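Local coordinates for protein restriction endonuclease THAI (Thermoplasma acidophilum, PDB 3NDH) that binds its specific site in double-stranded DNA by intercalating without base flipping, and as a restriction endonuclease probably cleaves that site, at residues 27-32 with 70-75; 106-111 with 138-143; 150-155 with 196-201. All blocks are in the same frame, centred on the assembly; numbering follows the deposited sequence. Where two conformers were deposited one is given.

Contacts 2 and 3 both involve strands of one mixed sheet, and contact 1 joins two of the helices packed around it. The strands of 138-143 and 150-155 are sheet neighbours, linked by a probable hydrogen bond of 2.8 Å between Leu138 O and Tyr150 N. Contact 1 meets contact 3 where Ile30 CG1 packs on Ile201 CD1 at 4.0 Å, whereas contacts 1 and 2 stay about 10 Å apart at their nearest atoms. Contact 2 is closest to the bound DNA (nearest atom about 4 Å), against about 11 Å for contact 3 and 13 Å for contact 1. A sodium ion, held by Asp91 and Ile101, lies about 12 Å from the Ile141 and Ile152 side chains.

Contact 1 of 3, residues 27-32 with 70-75; sequences RLIIDK and LIYKFG
Tyr72 holds CG anti to its backbone N (chi1 171°), which starts its ring toward helix 27-46; in Ile29, CG1 stands beside the backbone N (chi1 -66°) and chi2 of -65° brings CD1 to that ring. The two side chains pass in opposing directions, with Ile29 CD1 at the ring edge, 3.9 Å from Tyr72 CE2. The axes of the two segments come no nearer than 11.7 Å, so long side chains, an apolar isoleucine among them, must span the space. Ile29 CG1 also rests 4.1 Å from Lys73 CD. At the phenol end, Leu28 CD2 lies 3.7 Å from Tyr72 OH, and the Lys32 chain crosses the tyrosine at about a right angle, its CE 3.4 Å from Tyr72 OH. An alanine in place of Tyr72 would probably open a gap between the helices, leaving Ile29 CD1, Leu28 CD2 and Lys32 CE without the ring and hydroxyl they pack on. Lys73 NZ forms a salt bridge with Asp26, while Lys32 NZ pairs with the C-terminal Gly225 of the second subunit, whose Trp222 packs on Tyr72. The segments run roughly antiparallel, with Leu23 of helix 19-25 packed against both Ile29 and Lys73.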
ATOM      1  N   ARG A  27      -2.364  22.102 -24.270  0.50 18.01           N
ATOM      2  CA  ARG A  27      -2.011  21.203 -25.363  0.50 18.30           C
ATOM      3  C   ARG A  27      -0.771  20.356 -25.074  0.50 17.41           C
ATOM      4  O   ARG A  27      -0.702  19.186 -25.466  0.50 17.42           O
ATOM      5  CB  ARG A  27      -1.791  22.013 -26.642  0.50 19.19           C
ATOM      6  CG  ARG A  27      -1.733  21.193 -27.925  0.50 21.83           C
ATOM      7  CD  ARG A  27      -2.811  20.116 -28.026  0.50 23.74           C
ATOM      8  NE  ARG A  27      -4.169  20.617 -27.794  0.50 26.64           N
ATOM      9  CZ  ARG A  27      -5.265  19.867 -27.876  0.50 27.02           C
ATOM     10  NH1 ARG A  27      -5.172  18.582 -28.189  0.50 26.35           N
ATOM     11  NH2 ARG A  27      -6.462  20.404 -27.649  0.50 27.81           N
ATOM     12  N   LEU A  28       0.213  20.958 -24.409  1.00 16.94           N
ATOM     13  CA  LEU A  28       1.439  20.237 -24.041  1.00 16.58           C
ATOM     14  C   LEU A  28       1.146  19.168 -22.985  1.00 15.97           C
ATOM     15  O   LEU A  28       1.616  18.055 -23.090  1.00 15.93           O
ATOM     16  CB  LEU A  28       2.522  21.195 -23.551  1.00 16.90           C
ATOM     17  CG  LEU A  28       3.872  20.539 -23.228  1.00 17.27           C
ATOM     18  CD1 LEU A  28       4.449  19.792 -24.437  1.00 17.83           C
ATOM     19  CD2 LEU A  28       4.839  21.605 -22.729  1.00 18.55           C
ATOM     20  N   ILE A  29       0.331  19.516 -21.996  1.00 15.20           N
ATOM     21  CA  ILE A  29      -0.104  18.543 -20.995  1.00 14.85           C
ATOM     22  C   ILE A  29      -0.869  17.385 -21.647  1.00 14.68           C
ATOM     23  O   ILE A  29      -0.624  16.224 -21.349  1.00 14.24           O
ATOM     24  CB  ILE A  29      -0.977  19.215 -19.904  1.00 14.80           C
ATOM     25  CG1 ILE A  29      -0.148  20.212 -19.078  1.00 15.45           C
ATOM     26  CG2 ILE A  29      -1.627  18.162 -18.990  1.00 15.57           C
ATOM     27  CD1 ILE A  29       0.975  19.625 -18.249  1.00 17.26           C
ATOM     28  N   ILE A  30      -1.801  17.711 -22.537  1.00 14.20           N
ATOM     29  CA  ILE A  30      -2.555  16.673 -23.237  1.00 14.55           C
ATOM     30  C   ILE A  30      -1.594  15.733 -23.954  1.00 14.45           C
ATOM     31  O   ILE A  30      -1.710  14.518 -23.840  1.00 14.31           O
ATOM     32  CB  ILE A  30      -3.559  17.295 -24.236  1.00 15.33           C
ATOM     33  CG1 ILE A  30      -4.682  18.015 -23.476  1.00 15.72           C
ATOM     34  CG2 ILE A  30      -4.095  16.251 -25.230  1.00 16.11           C
ATOM     35  CD1 ILE A  30      -5.499  18.930 -24.357  1.00 16.72           C
ATOM     36  N   ASP A  31      -0.621  16.283 -24.677  0.50 14.96           N
ATOM     37  CA  ASP A  31       0.313  15.467 -25.456  0.50 15.06           C
ATOM     38  C   ASP A  31       1.219  14.626 -24.552  0.50 14.36           C
ATOM     39  O   ASP A  31       1.502  13.462 -24.854  0.50 14.70           O
ATOM     40  CB  ASP A  31       1.164  16.343 -26.386  0.50 15.91           C
ATOM     41  CG  ASP A  31       0.365  16.952 -27.539  0.50 17.23           C
ATOM     42  OD1 ASP A  31      -0.738  16.465 -27.863  0.50 18.89           O
ATOM     43  OD2 ASP A  31       0.859  17.923 -28.143  0.50 19.13           O
ATOM     44  N   LYS A  32       1.669  15.202 -23.440  1.00 14.53           N
ATOM     45  CA  LYS A  32       2.516  14.461 -22.525  1.00 14.23           C
ATOM     46  C   LYS A  32       1.754  13.332 -21.828  1.00 12.81           C
ATOM     47  O   LYS A  32       2.286  12.232 -21.659  1.00 13.19           O
ATOM     48  CB  LYS A  32       3.135  15.388 -21.490  1.00 14.88           C
ATOM     49  CG  LYS A  32       4.130  16.341 -22.103  1.00 17.09           C
ATOM     50  CD  LYS A  32       5.475  16.232 -21.505  1.00 16.34           C
ATOM     51  CE  LYS A  32       6.377  17.313 -22.036  1.00 16.21           C
ATOM     52  NZ  LYS A  32       7.770  17.117 -21.535  1.00 16.25           N
ATOM     53  N   LEU A  70       0.833  18.043 -11.588  1.00 13.02           N
ATOM     54  CA  LEU A  70       0.420  19.358 -11.112  1.00 13.22           C
ATOM     55  C   LEU A  70       1.632  20.217 -10.786  1.00 13.42           C
ATOM     56  O   LEU A  70       1.667  21.382 -11.144  1.00 13.86           O
ATOM     57  CB  LEU A  70      -0.455  19.254  -9.875  1.00 13.62           C
ATOM     58  CG  LEU A  70      -1.695  18.376  -9.986  1.00 14.15           C
ATOM     59  CD1 LEU A  70      -2.484  18.384  -8.687  1.00 15.00           C
ATOM     60  CD2 LEU A  70      -2.574  18.787 -11.157  1.00 16.17           C
ATOM     61  N   ILE A  71       2.625  19.645 -10.118  1.00 13.47           N
ATOM     62  CA  ILE A  71       3.864  20.404  -9.825  1.00 13.87           C
ATOM     63  C   ILE A  71       4.551  20.849 -11.115  1.00 14.12           C
ATOM     64  O   ILE A  71       4.967  22.012 -11.244  1.00 15.26           O
ATOM     65  CB  ILE A  71       4.858  19.585  -8.984  1.00 13.37           C
ATOM     66  CG1 ILE A  71       4.294  19.296  -7.574  1.00 13.75           C
ATOM     67  CG2 ILE A  71       6.191  20.317  -8.883  1.00 14.14           C
ATOM     68  CD1 ILE A  71       4.984  18.166  -6.806  1.00 14.15           C
ATOM     69  N   TYR A  72       4.614  19.945 -12.090  1.00 13.59           N
ATOM     70  CA  TYR A  72       5.196  20.257 -13.394  1.00 13.89           C
ATOM     71  C   TYR A  72       4.555  21.496 -14.019  1.00 15.29           C
ATOM     72  O   TYR A  72       5.268  22.400 -14.431  1.00 15.00           O
ATOM     73  CB  TYR A  72       5.074  19.006 -14.295  1.00 13.74           C
ATOM     74  CG  TYR A  72       5.437  19.245 -15.762  1.00 13.41           C
ATOM     75  CD1 TYR A  72       6.714  19.627 -16.131  1.00 13.64           C
ATOM     76  CD2 TYR A  72       4.498  19.063 -16.760  1.00 14.90           C
ATOM     77  CE1 TYR A  72       7.036  19.841 -17.469  1.00 13.59           C
ATOM     78  CE2 TYR A  72       4.808  19.270 -18.082  1.00 15.71           C
ATOM     79  CZ  TYR A  72       6.072  19.653 -18.430  1.00 14.09           C
ATOM     80  OH  TYR A  72       6.361  19.870 -19.776  1.00 18.01           O
ATOM     81  N   LYS A  73       3.231  21.562 -14.085  1.00 15.01           N
ATOM     82  CA  LYS A  73       2.565  22.691 -14.694  1.00 15.87           C
ATOM     83  C   LYS A  73       2.575  23.937 -13.813  1.00 16.02           C
ATOM     84  O   LYS A  73       2.833  25.047 -14.313  1.00 17.27           O
ATOM     85  CB  LYS A  73       1.121  22.380 -15.081  1.00 15.28           C
ATOM     86  CG  LYS A  73       0.419  23.621 -15.645  1.00 16.04           C
ATOM     87  CD  LYS A  73      -0.804  23.276 -16.419  1.00 16.25           C
ATOM     88  CE  LYS A  73      -1.506  24.497 -16.947  1.00 16.94           C
ATOM     89  NZ  LYS A  73      -0.739  25.263 -17.963  1.00 18.82           N
ATOM     90  N   PHE A  74       2.248  23.794 -12.531  1.00 15.66           N
ATOM     91  CA  PHE A  74       1.936  24.973 -11.711  1.00 17.00           C
ATOM     92  C   PHE A  74       3.052  25.446 -10.798  1.00 18.07           C
ATOM     93  O   PHE A  74       2.979  26.574 -10.280  1.00 19.61           O
ATOM     94  CB  PHE A  74       0.678  24.688 -10.893  1.00 16.25           C
ATOM     95  CG  PHE A  74      -0.525  24.468 -11.739  1.00 16.55           C
ATOM     96  CD1 PHE A  74      -1.118  25.537 -12.393  1.00 17.89           C
ATOM     97  CD2 PHE A  74      -1.059  23.212 -11.904  1.00 16.95           C
ATOM     98  CE1 PHE A  74      -2.241  25.332 -13.184  1.00 18.70           C
ATOM     99  CE2 PHE A  74      -2.166  23.007 -12.701  1.00 17.61           C
ATOM    100  CZ  PHE A  74      -2.761  24.067 -13.327  1.00 18.45           C
ATOM    101  N   GLY A  75       4.078  24.622 -10.619  1.00 18.46           N
ATOM    102  CA  GLY A  75       5.204  24.932  -9.736  1.00 18.66           C
ATOM    103  C   GLY A  75       5.026  24.376  -8.332  1.00 18.79           C
ATOM    104  O   GLY A  75       3.921  24.321  -7.813  1.00 18.18           O
TER

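Contact 2 of 3, residues 106-111 with 138-143; sequences GKEPAG and LVHINW
His140 sends its ring from the end of strand 135-141 into the turn made by Gly106 to Pro109, just where strand 97-105 leaves the central mixed sheet of this PD-(D/E)XK-clan nuclease. The two strands are parallel neighbours, and Gly106 N donates to Ile141 O at 2.9 Å in a fairly straight bond (161°), carrying the pairing one step beyond the strand itself. The tight half of the contact is built round the imidazole. Its CG is anti to the backbone N (chi1 170°), and NE2 donates to Gly106 O at 2.6 Å, with the acceptor close to the ring plane. Pro109 covers one face: its CD stands 3.6 Å from the ring centroid, almost directly above it, in a CH-pi contact. A rigid proline suits this place, since its CD and CG methylenes can sit over the ring while its other neighbours, Ile104, Leu189 and Met193, are apolar. Glycine is demanded at 106, where the backbone angles would drive a CB into the carbonyl oxygen of the preceding residue.

The other half is looser. Lys107 and Glu108 are exposed, and both start their side chains away from the strand, as befits long charged residues at a surface. Asn142 packs by its CG, 3.6 Å from Gly106 O, while its amide ND2 is hydrogen-bonded to Leu146 O. Both hydrogen bonds between the segments, and the proline lid, thus lie in the tight half. Lys107 O sits at the rim of the imidazole, 3.2 Å from His140 CE1.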
ATOM      1  N   GLY A 106      -9.905  -1.270 -15.579  1.00 15.10           N
ATOM      2  CA  GLY A 106     -11.015  -2.081 -16.085  1.00 17.68           C
ATOM      3  C   GLY A 106     -11.563  -1.517 -17.358  1.00 19.47           C
ATOM      4  O   GLY A 106     -11.245  -0.397 -17.718  1.00 20.14           O
ATOM      5  N   LYS A 107     -12.395  -2.298 -18.049  0.50 20.83           N
ATOM      6  CA  LYS A 107     -13.063  -1.853 -19.284  0.50 21.97           C
ATOM      7  C   LYS A 107     -13.879  -0.590 -19.005  0.50 22.73           C
ATOM      8  O   LYS A 107     -13.862   0.369 -19.781  0.50 23.08           O
ATOM      9  CB  LYS A 107     -13.970  -2.974 -19.818  0.50 22.73           C
ATOM     10  CG  LYS A 107     -14.771  -2.640 -21.079  0.50 23.70           C
ATOM     11  CD  LYS A 107     -15.837  -3.695 -21.339  0.50 25.49           C
ATOM     12  CE  LYS A 107     -16.725  -3.334 -22.530  0.50 26.75           C
ATOM     13  NZ  LYS A 107     -17.571  -2.133 -22.271  0.50 27.46           N
ATOM     14  N   GLU A 108     -14.621  -0.613 -17.904  0.50 24.13           N
ATOM     15  CA  GLU A 108     -15.144   0.619 -17.330  0.50 24.87           C
ATOM     16  C   GLU A 108     -14.858   0.613 -15.831  0.50 24.99           C
ATOM     17  O   GLU A 108     -14.760  -0.460 -15.225  0.50 25.35           O
ATOM     18  CB  GLU A 108     -16.645   0.774 -17.584  0.50 25.60           C
ATOM     19  CG  GLU A 108     -17.024   1.007 -19.047  0.50 26.51           C
ATOM     20  CD  GLU A 108     -16.662   2.391 -19.578  0.50 27.34           C
ATOM     21  OE1 GLU A 108     -16.067   3.210 -18.843  0.50 26.80           O
ATOM     22  OE2 GLU A 108     -16.978   2.660 -20.756  0.50 29.57           O
ATOM     23  N   PRO A 109     -14.707   1.808 -15.231  1.00 25.83           N
ATOM     24  CA  PRO A 109     -14.505   1.888 -13.789  1.00 25.02           C
ATOM     25  C   PRO A 109     -15.650   1.236 -13.020  1.00 25.19           C
ATOM     26  O   PRO A 109     -16.817   1.421 -13.373  1.00 25.68           O
ATOM     27  CB  PRO A 109     -14.483   3.394 -13.529  1.00 24.96           C
ATOM     28  CG  PRO A 109     -14.056   3.986 -14.779  1.00 25.59           C
ATOM     29  CD  PRO A 109     -14.698   3.155 -15.838  1.00 25.31           C
ATOM     30  N   ALA A 110     -15.308   0.461 -12.003  1.00 25.03           N
ATOM     31  CA  ALA A 110     -16.298  -0.209 -11.177  1.00 24.35           C
ATOM     32  C   ALA A 110     -15.751  -0.357  -9.776  1.00 23.77           C
ATOM     33  O   ALA A 110     -14.544  -0.501  -9.616  1.00 23.73           O
ATOM     34  CB  ALA A 110     -16.623  -1.561 -11.754  1.00 25.58           C
ATOM     35  N   GLY A 111     -16.648  -0.345  -8.790  1.00 22.64           N
ATOM     36  CA  GLY A 111     -16.309  -0.583  -7.372  1.00 22.32           C
ATOM     37  C   GLY A 111     -15.340   0.386  -6.687  1.00 21.22           C
ATOM     38  O   GLY A 111     -14.667  -0.015  -5.741  1.00 22.48           O
ATOM     39  N   LEU A 138      -9.827  11.420 -11.695  1.00 12.57           N
ATOM     40  CA  LEU A 138     -10.030   9.992 -11.826  1.00 13.35           C
ATOM     41  C   LEU A 138      -9.273   9.475 -13.038  1.00 12.53           C
ATOM     42  O   LEU A 138      -9.501   9.931 -14.131  1.00 13.04           O
ATOM     43  CB  LEU A 138     -11.527   9.683 -11.974  1.00 14.58           C
ATOM     44  CG  LEU A 138     -11.898   8.212 -12.194  1.00 16.02           C
ATOM     45  CD1 LEU A 138     -11.661   7.389 -10.970  1.00 18.95           C
ATOM     46  CD2 LEU A 138     -13.362   8.100 -12.667  1.00 18.73           C
ATOM     47  N   VAL A 139      -8.376   8.515 -12.825  1.00 12.19           N
ATOM     48  CA  VAL A 139      -7.676   7.887 -13.935  1.00 12.57           C
ATOM     49  C   VAL A 139      -8.252   6.504 -14.181  1.00 11.82           C
ATOM     50  O   VAL A 139      -8.184   5.616 -13.334  1.00 11.75           O
ATOM     51  CB  VAL A 139      -6.174   7.744 -13.665  1.00 12.16           C
ATOM     52  CG1 VAL A 139      -5.468   7.333 -14.953  1.00 12.63           C
ATOM     53  CG2 VAL A 139      -5.577   9.028 -13.114  1.00 12.75           C
ATOM     54  N   HIS A 140      -8.857   6.362 -15.356  1.00 12.26           N
ATOM     55  CA  HIS A 140      -9.396   5.096 -15.811  1.00 12.39           C
ATOM     56  C   HIS A 140      -8.366   4.417 -16.705  1.00 11.53           C
ATOM     57  O   HIS A 140      -8.125   4.837 -17.819  1.00 11.94           O
ATOM     58  CB  HIS A 140     -10.701   5.343 -16.548  1.00 13.25           C
ATOM     59  CG  HIS A 140     -11.229   4.149 -17.258  1.00 15.18           C
ATOM     60  ND1 HIS A 140     -11.975   4.244 -18.411  1.00 18.42           N
ATOM     61  CD2 HIS A 140     -11.129   2.834 -16.977  1.00 17.06           C
ATOM     62  CE1 HIS A 140     -12.304   3.030 -18.815  1.00 19.95           C
ATOM     63  NE2 HIS A 140     -11.802   2.155 -17.964  1.00 18.23           N
ATOM     64  N   ILE A 141      -7.784   3.351 -16.156  1.00 11.12           N
ATOM     65  CA  ILE A 141      -6.729   2.593 -16.797  1.00 11.93           C
ATOM     66  C   ILE A 141      -7.371   1.403 -17.480  1.00 12.47           C
ATOM     67  O   ILE A 141      -8.200   0.712 -16.897  1.00 12.99           O
ATOM     68  CB  ILE A 141      -5.727   2.084 -15.755  1.00 11.85           C
ATOM     69  CG1 ILE A 141      -5.200   3.230 -14.901  1.00 12.48           C
ATOM     70  CG2 ILE A 141      -4.568   1.309 -16.394  1.00 13.08           C
ATOM     71  CD1 ILE A 141      -4.536   2.743 -13.634  1.00 12.85           C
ATOM     72  N   ASN A 142      -6.954   1.135 -18.706  1.00 12.62           N
ATOM     73  CA  ASN A 142      -7.529   0.071 -19.516  1.00 13.09           C
ATOM     74  C   ASN A 142      -6.437  -0.431 -20.440  1.00 13.05           C
ATOM     75  O   ASN A 142      -6.368  -0.020 -21.584  1.00 12.40           O
ATOM     76  CB  ASN A 142      -8.754   0.613 -20.253  1.00 13.64           C
ATOM     77  CG  ASN A 142      -9.594  -0.457 -20.893  1.00 15.61           C
ATOM     78  OD1 ASN A 142      -9.443  -1.652 -20.607  1.00 16.62           O
ATOM     79  ND2 ASN A 142     -10.508  -0.030 -21.771  1.00 17.20           N
ATOM     80  N   TRP A 143      -5.556  -1.298 -19.928  1.00 11.97           N
ATOM     81  CA  TRP A 143      -4.331  -1.677 -20.639  1.00 12.39           C
ATOM     82  C   TRP A 143      -4.658  -2.293 -21.985  1.00 13.35           C
ATOM     83  O   TRP A 143      -5.590  -3.110 -22.090  1.00 13.59           O
ATOM     84  CB  TRP A 143      -3.475  -2.626 -19.796  1.00 12.35           C
ATOM     85  CG  TRP A 143      -2.874  -1.950 -18.602  1.00 13.09           C
ATOM     86  CD1 TRP A 143      -3.170  -2.182 -17.302  1.00 13.02           C
ATOM     87  CD2 TRP A 143      -1.877  -0.934 -18.603  1.00 13.01           C
ATOM     88  NE1 TRP A 143      -2.418  -1.381 -16.485  1.00 13.63           N
ATOM     89  CE2 TRP A 143      -1.616  -0.602 -17.262  1.00 13.58           C
ATOM     90  CE3 TRP A 143      -1.174  -0.271 -19.603  1.00 13.72           C
ATOM     91  CZ2 TRP A 143      -0.684   0.387 -16.897  1.00 13.26           C
ATOM     92  CZ3 TRP A 143      -0.233   0.685 -19.229  1.00 14.05           C
ATOM     93  CH2 TRP A 143      -0.014   1.002 -17.893  1.00 14.46           C
TER

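Contact 3 of 3, residues 150-155 with 196-201; sequences YYIPDY and EETMSI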
ATOM      1  N   TYR A 150      -9.853  11.962 -15.980  1.00 12.60           N
ATOM      2  CA  TYR A 150     -11.050  12.792 -15.855  1.00 13.10           C
ATOM      3  C   TYR A 150     -10.903  13.776 -14.725  1.00 13.26           C
ATOM      4  O   TYR A 150     -10.457  13.416 -13.635  1.00 14.18           O
ATOM      5  CB  TYR A 150     -12.263  11.909 -15.562  1.00 13.94           C
ATOM      6  CG  TYR A 150     -12.627  10.979 -16.684  1.00 14.78           C
ATOM      7  CD1 TYR A 150     -13.685  11.275 -17.527  1.00 17.23           C
ATOM      8  CD2 TYR A 150     -11.909   9.811 -16.917  1.00 14.35           C
ATOM      9  CE1 TYR A 150     -14.019  10.440 -18.577  1.00 18.06           C
ATOM     10  CE2 TYR A 150     -12.234   8.979 -17.973  1.00 16.26           C
ATOM     11  CZ  TYR A 150     -13.297   9.290 -18.779  1.00 18.17           C
ATOM     12  OH  TYR A 150     -13.630   8.454 -19.825  1.00 21.37           O
ATOM     13  N   TYR A 151     -11.294  15.021 -15.004  1.00 13.58           N
ATOM     14  CA  TYR A 151     -11.478  16.060 -13.988  1.00 14.00           C
ATOM     15  C   TYR A 151     -12.982  16.190 -13.752  1.00 14.25           C
ATOM     16  O   TYR A 151     -13.714  16.615 -14.633  1.00 15.05           O
ATOM     17  CB  TYR A 151     -10.881  17.408 -14.439  1.00 13.69           C
ATOM     18  CG  TYR A 151     -11.362  18.629 -13.681  1.00 15.01           C
ATOM     19  CD1 TYR A 151     -11.614  18.594 -12.309  1.00 15.24           C
ATOM     20  CD2 TYR A 151     -11.563  19.826 -14.351  1.00 16.52           C
ATOM     21  CE1 TYR A 151     -12.072  19.718 -11.639  1.00 17.65           C
ATOM     22  CE2 TYR A 151     -12.013  20.953 -13.687  1.00 19.14           C
ATOM     23  CZ  TYR A 151     -12.259  20.873 -12.325  1.00 18.54           C
ATOM     24  OH  TYR A 151     -12.718  22.002 -11.648  1.00 20.52           O
ATOM     25  N   ILE A 152     -13.411  15.772 -12.566  1.00 13.93           N
ATOM     26  CA  ILE A 152     -14.813  15.761 -12.190  1.00 14.69           C
ATOM     27  C   ILE A 152     -14.980  16.794 -11.076  1.00 15.19           C
ATOM     28  O   ILE A 152     -14.638  16.522  -9.930  1.00 14.40           O
ATOM     29  CB  ILE A 152     -15.251  14.353 -11.731  1.00 15.02           C
ATOM     30  CG1 ILE A 152     -14.939  13.305 -12.821  1.00 14.88           C
ATOM     31  CG2 ILE A 152     -16.734  14.367 -11.425  1.00 15.12           C
ATOM     32  CD1 ILE A 152     -15.187  11.863 -12.440  1.00 18.45           C
ATOM     33  N   PRO A 153     -15.469  17.994 -11.419  1.00 15.48           N
ATOM     34  CA  PRO A 153     -15.635  19.039 -10.411  1.00 16.15           C
ATOM     35  C   PRO A 153     -16.509  18.604  -9.235  1.00 17.30           C
ATOM     36  O   PRO A 153     -17.424  17.798  -9.396  1.00 17.17           O
ATOM     37  CB  PRO A 153     -16.295  20.183 -11.183  1.00 17.36           C
ATOM     38  CG  PRO A 153     -15.947  19.946 -12.609  1.00 16.19           C
ATOM     39  CD  PRO A 153     -15.856  18.455 -12.759  1.00 15.42           C
ATOM     40  N   ASP A 154     -16.217  19.149  -8.061  1.00 15.60           N
ATOM     41  CA  ASP A 154     -17.069  18.944  -6.894  1.00 16.60           C
ATOM     42  C   ASP A 154     -18.559  19.201  -7.194  1.00 17.39           C
ATOM     43  O   ASP A 154     -19.423  18.461  -6.739  1.00 17.72           O
ATOM     44  CB  ASP A 154     -16.611  19.777  -5.682  1.00 17.45           C
ATOM     45  CG  ASP A 154     -16.425  21.267  -5.966  1.00 19.56           C
ATOM     46  OD1 ASP A 154     -16.709  21.772  -7.056  1.00 20.90           O
ATOM     47  OD2 ASP A 154     -15.919  21.945  -5.034  1.00 25.30           O
ATOM     48  N   TYR A 155     -18.859  20.223  -7.976  1.00 17.58           N
ATOM     49  CA  TYR A 155     -20.269  20.561  -8.240  1.00 17.76           C
ATOM     50  C   TYR A 155     -20.971  19.529  -9.134  1.00 17.84           C
ATOM     51  O   TYR A 155     -22.186  19.331  -9.033  1.00 18.96           O
ATOM     52  CB  TYR A 155     -20.423  21.995  -8.784  1.00 18.99           C
ATOM     53  CG  TYR A 155     -19.545  22.374  -9.955  1.00 18.00           C
ATOM     54  CD1 TYR A 155     -19.901  22.046 -11.256  1.00 19.11           C
ATOM     55  CD2 TYR A 155     -18.376  23.091  -9.771  1.00 19.44           C
ATOM     56  CE1 TYR A 155     -19.114  22.407 -12.325  1.00 19.36           C
ATOM     57  CE2 TYR A 155     -17.577  23.446 -10.839  1.00 20.85           C
ATOM     58  CZ  TYR A 155     -17.948  23.098 -12.114  1.00 21.33           C
ATOM     59  OH  TYR A 155     -17.151  23.457 -13.176  1.00 23.40           O
ATOM     60  N   GLU A 196     -21.594  16.734 -18.799  0.50 21.43           N
ATOM     61  CA  GLU A 196     -21.045  17.683 -19.762  0.50 21.51           C
ATOM     62  C   GLU A 196     -19.926  18.537 -19.156  0.50 20.34           C
ATOM     63  O   GLU A 196     -18.983  18.898 -19.855  0.50 21.28           O
ATOM     64  CB  GLU A 196     -22.162  18.589 -20.302  0.50 22.48           C
ATOM     65  CG  GLU A 196     -21.811  19.341 -21.576  0.50 24.45           C
ATOM     66  CD  GLU A 196     -20.963  20.588 -21.350  0.50 26.17           C
ATOM     67  OE1 GLU A 196     -21.069  21.222 -20.276  0.50 26.66           O
ATOM     68  OE2 GLU A 196     -20.180  20.932 -22.264  0.50 29.39           O
ATOM     69  N   GLU A 197     -20.025  18.841 -17.862  1.00 22.36           N
ATOM     70  CA  GLU A 197     -19.037  19.701 -17.192  1.00 21.67           C
ATOM     71  C   GLU A 197     -17.784  18.953 -16.736  1.00 20.41           C
ATOM     72  O   GLU A 197     -16.839  19.576 -16.249  1.00 21.85           O
ATOM     73  CB  GLU A 197     -19.674  20.432 -16.013  1.00 21.59           C
ATOM     74  CG  GLU A 197     -20.635  21.534 -16.485  1.00 21.92           C
ATOM     75  CD  GLU A 197     -21.444  22.191 -15.372  1.00 22.98           C
ATOM     76  OE1 GLU A 197     -21.632  21.580 -14.301  1.00 24.83           O
ATOM     77  OE2 GLU A 197     -21.921  23.326 -15.581  1.00 27.39           O
ATOM     78  N   THR A 198     -17.785  17.635 -16.869  1.00 19.28           N
ATOM     79  CA  THR A 198     -16.570  16.840 -16.638  1.00 17.72           C
ATOM     80  C   THR A 198     -15.655  16.950 -17.841  1.00 18.28           C
ATOM     81  O   THR A 198     -16.111  16.933 -18.986  1.00 18.84           O
ATOM     82  CB  THR A 198     -16.930  15.390 -16.331  1.00 16.88           C
ATOM     83  OG1 THR A 198     -17.516  15.338 -15.022  1.00 16.96           O
ATOM     84  CG2 THR A 198     -15.704  14.442 -16.405  1.00 15.82           C
ATOM     85  N   MET A 199     -14.361  17.074 -17.568  1.00 17.64           N
ATOM     86  CA  MET A 199     -13.343  17.201 -18.611  1.00 17.85           C
ATOM     87  C   MET A 199     -12.491  15.954 -18.604  1.00 16.46           C
ATOM     88  O   MET A 199     -12.347  15.279 -17.574  1.00 16.55           O
ATOM     89  CB  MET A 199     -12.491  18.438 -18.355  1.00 18.38           C
ATOM     90  CG  MET A 199     -13.313  19.700 -18.370  1.00 22.94           C
ATOM     91  SD  MET A 199     -12.315  21.175 -18.177  1.00 29.67           S
ATOM     92  CE  MET A 199     -11.315  21.140 -19.656  1.00 27.95           C
ATOM     93  N   SER A 200     -11.946  15.620 -19.762  1.00 16.64           N
ATOM     94  CA  SER A 200     -11.123  14.430 -19.854  1.00 16.42           C
ATOM     95  C   SER A 200     -10.045  14.540 -20.904  1.00 16.19           C
ATOM     96  O   SER A 200     -10.135  15.340 -21.830  1.00 17.40           O
ATOM     97  CB  SER A 200     -11.980  13.196 -20.137  1.00 17.64           C
ATOM     98  OG  SER A 200     -12.658  13.306 -21.374  1.00 21.02           O
ATOM     99  N   ILE A 201      -9.022  13.714 -20.719  1.00 14.66           N
ATOM    100  CA  ILE A 201      -8.004  13.461 -21.727  1.00 14.95           C
ATOM    101  C   ILE A 201      -8.070  11.959 -21.965  1.00 14.38           C
ATOM    102  O   ILE A 201      -7.810  11.166 -21.055  1.00 14.82           O
ATOM    103  CB  ILE A 201      -6.608  13.850 -21.238  1.00 14.97           C
ATOM    104  CG1 ILE A 201      -6.549  15.361 -20.959  1.00 15.97           C
ATOM    105  CG2 ILE A 201      -5.548  13.462 -22.294  1.00 14.55           C
ATOM    106  CD1 ILE A 201      -5.318  15.808 -20.223  1.00 18.09           C
TER
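Met199 O accepts the N-H of Tyr151 at 2.8 Å and also meets Tyr150 CA, 3.3 Å away, in a CA-H...O contact. The return bond, Met199 N to Tyr151 O at 3.0 Å, completes an antiparallel hydrogen-bonded pair that ties strand 199-204, the outermost on this side within the chain, to strand 146-152. On the face carrying Tyr150 and Ser200, Ser200 CB makes a CH-pi contact over the Tyr150 ring, offset toward the rim, at 3.7 Å from Tyr150 CD1. Thr198 CG2 approaches the edge of the same ring. Threonine suits its place because Thr198 CG2 packs on Ile152 CG1 at 3.8 Å while OG1 bonds to Ile192 O. On the opposite face Met199 and Tyr151 lie side by side, and Met199 SD reaches the ring edge 4.1 Å from Tyr151 CD2, a Met-aromatic contact.

Beyond the strands, Tyr155 CG sits in the crowded position between the backbone N and the carbonyl carbon (chi1 51°), and its ring edge meets Glu197, with OE1 3.3 Å from Tyr155 CE1. Carboxylate and ring stand nearly perpendicular. The backbone pair thus sets the register of this edge strand, while the polar ends of Tyr151, Glu197, Thr198 and Ser200 are satisfied outside the pair, by Asp18, Arg159, Ile192 and Lys202 respectively.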